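Long-range contacts in DMATS type aromatic prenyltransferase (Streptomyces coelicolor, PDB 6ZS0), which probably transfers a dimethylallyl group from dimethylallyl diphosphate to carbon 5 of the indole ring of tryptophan: residues A[186-191]-A[205-210]; A[252-257]-A[274-279]. All blocks are in the same frame, centred on the assembly; numbering follows the deposited sequence.

The two contacts are adjacent pieces of one antiparallel ten-stranded barrel, the ABBA fold, and their centres lie about 11 Å apart. Strand 202-209 of contact 1 is the neighbour of strand 254-260 of contact 2. Two probable hydrogen bonds join them: L207 N to S256 O at 2.8 Å, and H209 NE2 to S256 OG at 2.7 Å. The contacts also meet by packing, with R208 CG 3.4 Å from P253 CB. The OH of Y206 likewise packs 3.3 Å from the OH of Y274. In ABBA prenyltransferases the reaction chamber lies inside the barrel.

Contact 1 of 2, residues A[186-191]-A[205-210]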
ATOM      1  N   SER A 186     -17.200  -4.416   5.587  1.00 22.66           N
ATOM      2  CA  SER A 186     -17.189  -4.388   7.070  1.00 23.16           C
ATOM      3  C   SER A 186     -16.649  -3.051   7.570  1.00 22.11           C
ATOM      4  O   SER A 186     -16.578  -2.873   8.785  1.00 24.15           O
ATOM      5  CB  SER A 186     -16.382  -5.537   7.642  1.00 24.14           C
ATOM      6  OG  SER A 186     -16.536  -6.719   6.857  1.00 26.11           O
ATOM      7  N   GLY A 187     -16.290  -2.147   6.672  1.00 20.14           N
ATOM      8  CA  GLY A 187     -15.549  -0.934   7.031  1.00 19.02           C
ATOM      9  C   GLY A 187     -14.915  -0.291   5.814  1.00 18.05           C
ATOM     10  O   GLY A 187     -14.928  -0.890   4.710  1.00 17.30           O
ATOM     11  N   TYR A 188     -14.427   0.927   5.995  1.00 17.70           N
ATOM     12  CA  TYR A 188     -13.841   1.786   4.943  1.00 17.77           C
ATOM     13  C   TYR A 188     -12.475   2.215   5.439  1.00 16.52           C
ATOM     14  O   TYR A 188     -12.332   3.307   6.004  1.00 16.55           O
ATOM     15  CB  TYR A 188     -14.759   2.987   4.667  1.00 19.25           C
ATOM     16  CG  TYR A 188     -16.142   2.588   4.266  1.00 21.22           C
ATOM     17  CD1 TYR A 188     -16.434   2.259   2.953  1.00 22.37           C
ATOM     18  CD2 TYR A 188     -17.133   2.459   5.213  1.00 22.46           C
ATOM     19  CE1 TYR A 188     -17.697   1.826   2.584  1.00 23.64           C
ATOM     20  CE2 TYR A 188     -18.404   2.041   4.866  1.00 23.48           C
ATOM     21  CZ  TYR A 188     -18.685   1.717   3.552  1.00 24.30           C
ATOM     22  OH  TYR A 188     -19.939   1.293   3.198  1.00 26.36           O
ATOM     23  N   PRO A 189     -11.440   1.365   5.311  1.00 15.79           N
ATOM     24  CA  PRO A 189     -10.157   1.660   5.966  1.00 15.54           C
ATOM     25  C   PRO A 189      -9.403   2.848   5.356  1.00 14.84           C
ATOM     26  O   PRO A 189      -8.664   3.471   6.086  1.00 15.12           O
ATOM     27  CB  PRO A 189      -9.344   0.372   5.877  1.00 15.84           C
ATOM     28  CG  PRO A 189      -9.998  -0.431   4.772  1.00 15.89           C
ATOM     29  CD  PRO A 189     -11.454   0.023   4.685  1.00 15.59           C
ATOM     30  N   PHE A 190      -9.594   3.155   4.082  1.00 14.35           N
ATOM     31  CA  PHE A 190      -8.852   4.245   3.408  1.00 14.38           C
ATOM     32  C   PHE A 190      -9.708   4.884   2.346  1.00 14.88           C
ATOM     33  O   PHE A 190     -10.503   4.168   1.689  1.00 15.26           O
ATOM     34  CB  PHE A 190      -7.602   3.732   2.689  1.00 14.15           C
ATOM     35  CG  PHE A 190      -6.680   2.917   3.551  1.00 14.20           C
ATOM     36  CD1 PHE A 190      -5.821   3.528   4.436  1.00 14.41           C
ATOM     37  CD2 PHE A 190      -6.622   1.536   3.435  1.00 14.80           C
ATOM     38  CE1 PHE A 190      -4.973   2.784   5.232  1.00 14.66           C
ATOM     39  CE2 PHE A 190      -5.780   0.785   4.240  1.00 15.05           C
ATOM     40  CZ  PHE A 190      -4.957   1.413   5.146  1.00 15.04           C
ATOM     41  N   LEU A 191      -9.542   6.193   2.168  1.00 15.55           N
ATOM     42  CA  LEU A 191      -9.829   6.842   0.890  1.00 16.12           C
ATOM     43  C   LEU A 191      -8.529   7.432   0.370  1.00 16.19           C
ATOM     44  O   LEU A 191      -7.791   8.083   1.170  1.00 15.87           O
ATOM     45  CB  LEU A 191     -10.888   7.915   1.086  1.00 17.18           C
ATOM     46  CG  LEU A 191     -11.378   8.573  -0.196  1.00 18.57           C
ATOM     47  CD1 LEU A 191     -12.871   8.831  -0.088  1.00 19.85           C
ATOM     48  CD2 LEU A 191     -10.624   9.853  -0.476  1.00 18.77           C
ATOM     49  N   VAL A 205     -11.603   4.190  -3.190  1.00 19.74           N
ATOM     50  CA  VAL A 205     -12.285   3.836  -1.923  1.00 19.13           C
ATOM     51  C   VAL A 205     -11.895   2.409  -1.577  1.00 17.53           C
ATOM     52  O   VAL A 205     -12.027   1.534  -2.426  1.00 16.90           O
ATOM     53  CB  VAL A 205     -13.816   3.980  -1.994  1.00 20.04           C
ATOM     54  CG1 VAL A 205     -14.464   3.728  -0.640  1.00 20.70           C
ATOM     55  CG2 VAL A 205     -14.225   5.352  -2.516  1.00 20.96           C
ATOM     56  N   TYR A 206     -11.396   2.201  -0.372  1.00 16.67           N
ATOM     57  CA  TYR A 206     -11.022   0.866   0.133  1.00 16.59           C
ATOM     58  C   TYR A 206     -12.120   0.354   1.052  1.00 17.03           C
ATOM     59  O   TYR A 206     -12.643   1.133   1.881  1.00 17.53           O
ATOM     60  CB  TYR A 206      -9.682   0.902   0.856  1.00 16.34           C
ATOM     61  CG  TYR A 206      -8.500   1.092  -0.035  1.00 16.30           C
ATOM     62  CD1 TYR A 206      -8.254   2.302  -0.646  1.00 17.02           C
ATOM     63  CD2 TYR A 206      -7.620   0.043  -0.271  1.00 16.57           C
ATOM     64  CE1 TYR A 206      -7.160   2.473  -1.475  1.00 17.78           C
ATOM     65  CE2 TYR A 206      -6.496   0.217  -1.058  1.00 17.18           C
ATOM     66  CZ  TYR A 206      -6.273   1.434  -1.666  1.00 17.94           C
ATOM     67  OH  TYR A 206      -5.199   1.631  -2.496  1.00 21.44           O
ATOM     68  N   LEU A 207     -12.457  -0.929   0.911  1.00 16.82           N
ATOM     69  CA  LEU A 207     -13.407  -1.633   1.782  1.00 17.96           C
ATOM     70  C   LEU A 207     -12.669  -2.746   2.503  1.00 17.36           C
ATOM     71  O   LEU A 207     -11.846  -3.415   1.860  1.00 16.45           O
ATOM     72  CB  LEU A 207     -14.543  -2.235   0.942  1.00 19.09           C
ATOM     73  CG  LEU A 207     -15.708  -1.308   0.590  1.00 21.39           C
ATOM     74  CD1 LEU A 207     -15.257  -0.067  -0.099  1.00 22.02           C
ATOM     75  CD2 LEU A 207     -16.705  -2.041  -0.299  1.00 22.47           C
ATOM     76  N   ARG A 208     -13.017  -2.961   3.759  1.00 17.70           N
ATOM     77  CA  ARG A 208     -12.588  -4.133   4.560  0.55 17.80           C
ATOM     78  C   ARG A 208     -13.587  -5.271   4.318  1.00 17.53           C
ATOM     79  O   ARG A 208     -14.804  -4.977   4.268  1.00 18.20           O
ATOM     80  CB  ARG A 208     -12.568  -3.744   6.037  0.55 19.39           C
ATOM     81  CG  ARG A 208     -11.727  -4.649   6.927  0.55 20.48           C
ATOM     82  CD  ARG A 208     -11.687  -4.146   8.371  0.55 22.26           C
ATOM     83  NE  ARG A 208     -12.107  -2.751   8.488  0.55 23.99           N
ATOM     84  CZ  ARG A 208     -11.310  -1.689   8.669  0.55 24.88           C
ATOM     85  NH1 ARG A 208     -11.851  -0.487   8.705  0.55 25.25           N
ATOM     86  NH2 ARG A 208      -9.994  -1.817   8.813  0.55 25.44           N
ATOM     87  N   HIS A 209     -13.109  -6.500   4.202  1.00 16.52           N
ATOM     88  CA  HIS A 209     -14.000  -7.678   4.001  1.00 16.95           C
ATOM     89  C   HIS A 209     -13.611  -8.741   5.009  1.00 17.21           C
ATOM     90  O   HIS A 209     -12.587  -9.375   4.844  1.00 17.31           O
ATOM     91  CB  HIS A 209     -13.924  -8.190   2.563  1.00 16.23           C
ATOM     92  CG  HIS A 209     -14.318  -7.179   1.547  1.00 16.41           C
ATOM     93  ND1 HIS A 209     -15.634  -6.776   1.363  1.00 16.62           N
ATOM     94  CD2 HIS A 209     -13.568  -6.453   0.680  1.00 15.99           C
ATOM     95  CE1 HIS A 209     -15.665  -5.850   0.433  1.00 17.05           C
ATOM     96  NE2 HIS A 209     -14.415  -5.632   0.010  1.00 16.37           N
ATOM     97  N   ASP A 210     -14.387  -8.885   6.059  1.00 18.55           N
ATOM     98  CA  ASP A 210     -14.163  -9.925   7.078  1.00 19.39           C
ATOM     99  C   ASP A 210     -14.661 -11.275   6.554  1.00 18.54           C
ATOM    100  O   ASP A 210     -15.768 -11.314   5.958  1.00 18.64           O
ATOM    101  CB  ASP A 210     -14.867  -9.543   8.372  1.00 21.44           C
ATOM    102  CG  ASP A 210     -14.435  -8.222   8.981  1.00 22.73           C
ATOM    103  OD1 ASP A 210     -13.416  -7.679   8.559  1.00 23.46           O
ATOM    104  OD2 ASP A 210     -15.157  -7.744   9.892  1.00 26.43           O
TER
HETATM  105  O   HOH W   1     -12.088   1.930   9.159  1.00 36.11           O
HETATM  106  O   HOH W   2     -13.126   3.703   2.066  1.00 39.18           O
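Segment 186-191 runs antiparallel to strand 205-209 and leads into strand 191-195. Y206 carries much of the contact. Its CG lies beside the backbone N and anti to the carbonyl carbon. CB of Y206 sits 3.5 Å from the carbonyl O of F190 and also touches the ring of P189, which crosses it at about a right angle. CG of Y206 meets CB and CD2 of F190. CD1 of Y206 is 3.7 Å from F190 CB, and CD2 of Y206 meets F190 CD2. The ring of F190 is thus set on its edge over one face of the Y206 ring. This is a T-shaped stack, with centroids 5.5 Å apart and planes at 81°. The Y206 ring ends at its OH beside strand 270-275.

The main chain beside this pair is joined directly. Y206 N gives a hydrogen bond of 3.0 Å to F190 O, in the plane of that carbonyl. Water 2 donates to both F190 O and Y206 O, and lies at the edge of the Y188 ring. The Y188 ring lies alongside L207, CD1 to CD1, and packs on S162 and V166 of helix 162-175.

At the far end S186 N meets R208 O at 2.8 Å, almost straight at 178°. D210 N donates to S186 OG. R208 N bonds to G187 O from above the carbonyl plane. In one of its two conformers, R208 bends at chi3, and one face of its guanidinium lies against the ring of P189. With R208 so placed, a CB on G187 would come too near its NH1.

The polar links are mostly main-chain bonds, with S186 OG and a bridging water adding to them, while the T-shaped pair probably fixes how the two aromatic rings are turned.

Contact 2 of 2, residues A[252-257]-A[274-279]; sequences RPAQSC and YIPVRD
R252 and D279 form a salt bridge and cross at about a right angle, the arginine gripping the carboxylate side-on. NE of R252 is 2.9 Å from OD2 of D279, and NH1 of R252 is 2.9 Å from OD1 of D279. OD1 uses its syn lone pair. The two flat groups are twisted by 44°, which goes with NE meeting OD2 from 40° above the carboxylate plane. OD2 takes a second bond, on its anti lone pair, from the backbone N of R252 at 2.9 Å. CG of R252 sits in the crowded position between the backbone N and the carbonyl carbon, and a bend at chi3 brings the guanidinium to D279.

R278 lies aslant across R252, with its CG over one face of the R252 guanidinium. The two guanidinium planes are 26° apart. D279 probably offsets part of the like-charge repulsion. D59 adds a salt bridge to NH2 of R252. P276 lies antiparallel alongside the R252 chain, with its CB 3.5 Å from R252 CG.

An alanine in place of R252 would probably loosen the hold on D279, since the two guanidinium bonds, the salt bridge to D59 and the packing on P276 and R278 would go.

The segments belong to the beta hairpin of strands 254-260 and 270-275 in the barrel wall. Q255 and Y274 form an antiparallel hydrogen-bonded pair, with Y274 N 2.8 Å from Q255 O and Q255 N 3.2 Å from Y274 O. The chain then makes an inverse gamma turn at P276 and a short 3-10 segment, 277-279.

Y274 and Q255 share one face of the sheet. The Y274 ring lies edge-on to its neighbours: its CE2 is 3.6 Å from CB of C257, and Q255 O also lies in the ring plane.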
ATOM      1  N   ARG A 252      -6.378 -11.749   9.223  1.00 17.43           N
ATOM      2  CA  ARG A 252      -6.811 -10.343   9.182  1.00 17.91           C
ATOM      3  C   ARG A 252      -7.639 -10.147   7.914  1.00 18.13           C
ATOM      4  O   ARG A 252      -7.553 -10.928   6.974  1.00 17.62           O
ATOM      5  CB  ARG A 252      -5.597  -9.419   9.205  1.00 17.84           C
ATOM      6  CG  ARG A 252      -4.951  -9.221   7.852  1.00 18.04           C
ATOM      7  CD  ARG A 252      -3.660  -8.423   7.956  1.00 18.16           C
ATOM      8  NE  ARG A 252      -2.658  -9.229   8.629  1.00 18.31           N
ATOM      9  CZ  ARG A 252      -1.493  -8.777   9.085  1.00 18.55           C
ATOM     10  NH1 ARG A 252      -0.640  -9.618   9.660  1.00 18.38           N
ATOM     11  NH2 ARG A 252      -1.183  -7.496   8.948  1.00 18.88           N
ATOM     12  N   PRO A 253      -8.482  -9.103   7.884  1.00 19.17           N
ATOM     13  CA  PRO A 253      -9.424  -8.923   6.785  1.00 19.66           C
ATOM     14  C   PRO A 253      -8.733  -8.683   5.430  1.00 19.26           C
ATOM     15  O   PRO A 253      -7.652  -8.100   5.337  1.00 19.34           O
ATOM     16  CB  PRO A 253     -10.224  -7.674   7.230  1.00 20.15           C
ATOM     17  CG  PRO A 253     -10.012  -7.558   8.708  1.00 20.87           C
ATOM     18  CD  PRO A 253      -8.611  -8.084   8.916  1.00 20.19           C
ATOM     19  N   ALA A 254      -9.338  -9.186   4.372  1.00 18.39           N
ATOM     20  CA  ALA A 254      -9.031  -8.836   2.991  1.00 18.10           C
ATOM     21  C   ALA A 254      -9.537  -7.410   2.762  1.00 17.75           C
ATOM     22  O   ALA A 254     -10.367  -6.927   3.547  1.00 16.80           O
ATOM     23  CB  ALA A 254      -9.603  -9.811   1.998  1.00 18.49           C
ATOM     24  N   GLN A 255      -9.067  -6.785   1.708  1.00 17.90           N
ATOM     25  CA  GLN A 255      -9.513  -5.428   1.327  1.00 18.57           C
ATOM     26  C   GLN A 255      -9.802  -5.419  -0.150  1.00 18.45           C
ATOM     27  O   GLN A 255      -9.184  -6.212  -0.919  1.00 18.15           O
ATOM     28  CB  GLN A 255      -8.491  -4.350   1.709  1.00 19.34           C
ATOM     29  CG  GLN A 255      -8.296  -4.235   3.207  1.00 20.28           C
ATOM     30  CD  GLN A 255      -7.377  -3.091   3.560  1.00 21.48           C
ATOM     31  OE1 GLN A 255      -7.354  -2.055   2.887  1.00 22.14           O
ATOM     32  NE2 GLN A 255      -6.680  -3.247   4.672  1.00 23.18           N
ATOM     33  N   SER A 256     -10.701  -4.533  -0.557  1.00 18.41           N
ATOM     34  CA  SER A 256     -10.874  -4.205  -1.985  1.00 18.73           C
ATOM     35  C   SER A 256     -10.702  -2.702  -2.149  1.00 18.95           C
ATOM     36  O   SER A 256     -10.953  -1.961  -1.183  1.00 19.28           O
ATOM     37  CB  SER A 256     -12.200  -4.697  -2.546  1.00 18.99           C
ATOM     38  OG  SER A 256     -13.293  -4.095  -1.865  1.00 19.46           O
ATOM     39  N   CYS A 257     -10.307  -2.285  -3.322  1.00 19.81           N
ATOM     40  CA  CYS A 257     -10.177  -0.872  -3.718  0.74 20.37           C
ATOM     41  C   CYS A 257     -11.071  -0.644  -4.959  1.00 20.81           C
ATOM     42  O   CYS A 257     -11.028  -1.516  -5.851  1.00 20.78           O
ATOM     43  CB  CYS A 257      -8.709  -0.586  -4.022  0.74 20.81           C
ATOM     44  SG  CYS A 257      -8.396   1.043  -4.728  0.74 22.84           S
ATOM     45  N   TYR A 274      -7.050  -7.331  -2.389  1.00 16.50           N
ATOM     46  CA  TYR A 274      -5.832  -7.475  -1.554  1.00 16.74           C
ATOM     47  C   TYR A 274      -6.037  -8.647  -0.588  1.00 16.62           C
ATOM     48  O   TYR A 274      -7.033  -8.662   0.183  1.00 16.10           O
ATOM     49  CB  TYR A 274      -5.565  -6.206  -0.740  1.00 17.07           C
ATOM     50  CG  TYR A 274      -5.417  -4.933  -1.543  1.00 17.82           C
ATOM     51  CD1 TYR A 274      -4.164  -4.423  -1.877  1.00 18.20           C
ATOM     52  CD2 TYR A 274      -6.534  -4.228  -1.955  1.00 18.18           C
ATOM     53  CE1 TYR A 274      -4.038  -3.255  -2.630  1.00 18.62           C
ATOM     54  CE2 TYR A 274      -6.425  -3.046  -2.672  1.00 18.49           C
ATOM     55  CZ  TYR A 274      -5.182  -2.572  -3.038  1.00 18.67           C
ATOM     56  OH  TYR A 274      -5.080  -1.425  -3.788  1.00 20.12           O
ATOM     57  N   ILE A 275      -5.138  -9.616  -0.634  1.00 16.77           N
ATOM     58  CA  ILE A 275      -5.126 -10.759   0.308  1.00 17.02           C
ATOM     59  C   ILE A 275      -3.888 -10.654   1.200  1.00 16.50           C
ATOM     60  O   ILE A 275      -2.768 -10.641   0.700  1.00 16.04           O
ATOM     61  CB  ILE A 275      -5.165 -12.092  -0.466  1.00 18.12           C
ATOM     62  CG1 ILE A 275      -6.362 -12.199  -1.421  1.00 19.08           C
ATOM     63  CG2 ILE A 275      -5.111 -13.255   0.501  1.00 18.12           C
ATOM     64  CD1 ILE A 275      -7.676 -12.090  -0.794  1.00 19.77           C
ATOM     65  N   PRO A 276      -4.061 -10.640   2.539  1.00 16.10           N
ATOM     66  CA  PRO A 276      -2.936 -10.606   3.483  1.00 15.95           C
ATOM     67  C   PRO A 276      -2.259 -11.985   3.584  1.00 15.91           C
ATOM     68  O   PRO A 276      -2.377 -12.682   4.602  1.00 15.65           O
ATOM     69  CB  PRO A 276      -3.605 -10.155   4.781  1.00 15.98           C
ATOM     70  CG  PRO A 276      -4.992 -10.696   4.683  1.00 16.19           C
ATOM     71  CD  PRO A 276      -5.360 -10.590   3.218  1.00 16.14           C
ATOM     72  N   VAL A 277      -1.491 -12.305   2.546  1.00 15.96           N
ATOM     73  CA  VAL A 277      -0.909 -13.669   2.359  1.00 16.30           C
ATOM     74  C   VAL A 277      -0.039 -14.038   3.569  1.00 16.23           C
ATOM     75  O   VAL A 277       0.045 -15.223   3.880  1.00 16.03           O
ATOM     76  CB  VAL A 277      -0.125 -13.757   1.042  1.00 16.77           C
ATOM     77  CG1 VAL A 277       1.032 -12.818   0.994  1.00 16.76           C
ATOM     78  CG2 VAL A 277       0.362 -15.173   0.759  1.00 17.23           C
ATOM     79  N   ARG A 278       0.558 -13.060   4.268  1.00 15.96           N
ATOM     80  CA  ARG A 278       1.459 -13.364   5.410  1.00 16.45           C
ATOM     81  C   ARG A 278       0.719 -14.124   6.492  1.00 16.18           C
ATOM     82  O   ARG A 278       1.380 -14.761   7.321  1.00 16.34           O
ATOM     83  CB  ARG A 278       2.140 -12.116   5.997  1.00 16.86           C
ATOM     84  CG  ARG A 278       1.220 -11.066   6.602  1.00 17.30           C
ATOM     85  CD  ARG A 278       2.058 -10.030   7.329  1.00 18.07           C
ATOM     86  NE  ARG A 278       2.657 -10.677   8.488  1.00 18.97           N
ATOM     87  CZ  ARG A 278       3.745 -10.259   9.162  1.00 19.98           C
ATOM     88  NH1 ARG A 278       4.181 -10.972  10.176  1.00 21.15           N
ATOM     89  NH2 ARG A 278       4.368  -9.161   8.830  1.00 20.31           N
ATOM     90  N   ASP A 279      -0.617 -14.000   6.583  1.00 15.72           N
ATOM     91  CA  ASP A 279      -1.422 -14.685   7.622  1.00 16.02           C
ATOM     92  C   ASP A 279      -1.760 -16.118   7.205  1.00 16.26           C
ATOM     93  O   ASP A 279      -2.290 -16.812   8.023  1.00 16.03           O
ATOM     94  CB  ASP A 279      -2.714 -13.925   7.906  1.00 15.81           C
ATOM     95  CG  ASP A 279      -2.519 -12.627   8.644  1.00 15.78           C
ATOM     96  OD1 ASP A 279      -1.370 -12.324   9.030  1.00 15.66           O
ATOM     97  OD2 ASP A 279      -3.551 -11.976   8.918  1.00 15.78           O
TER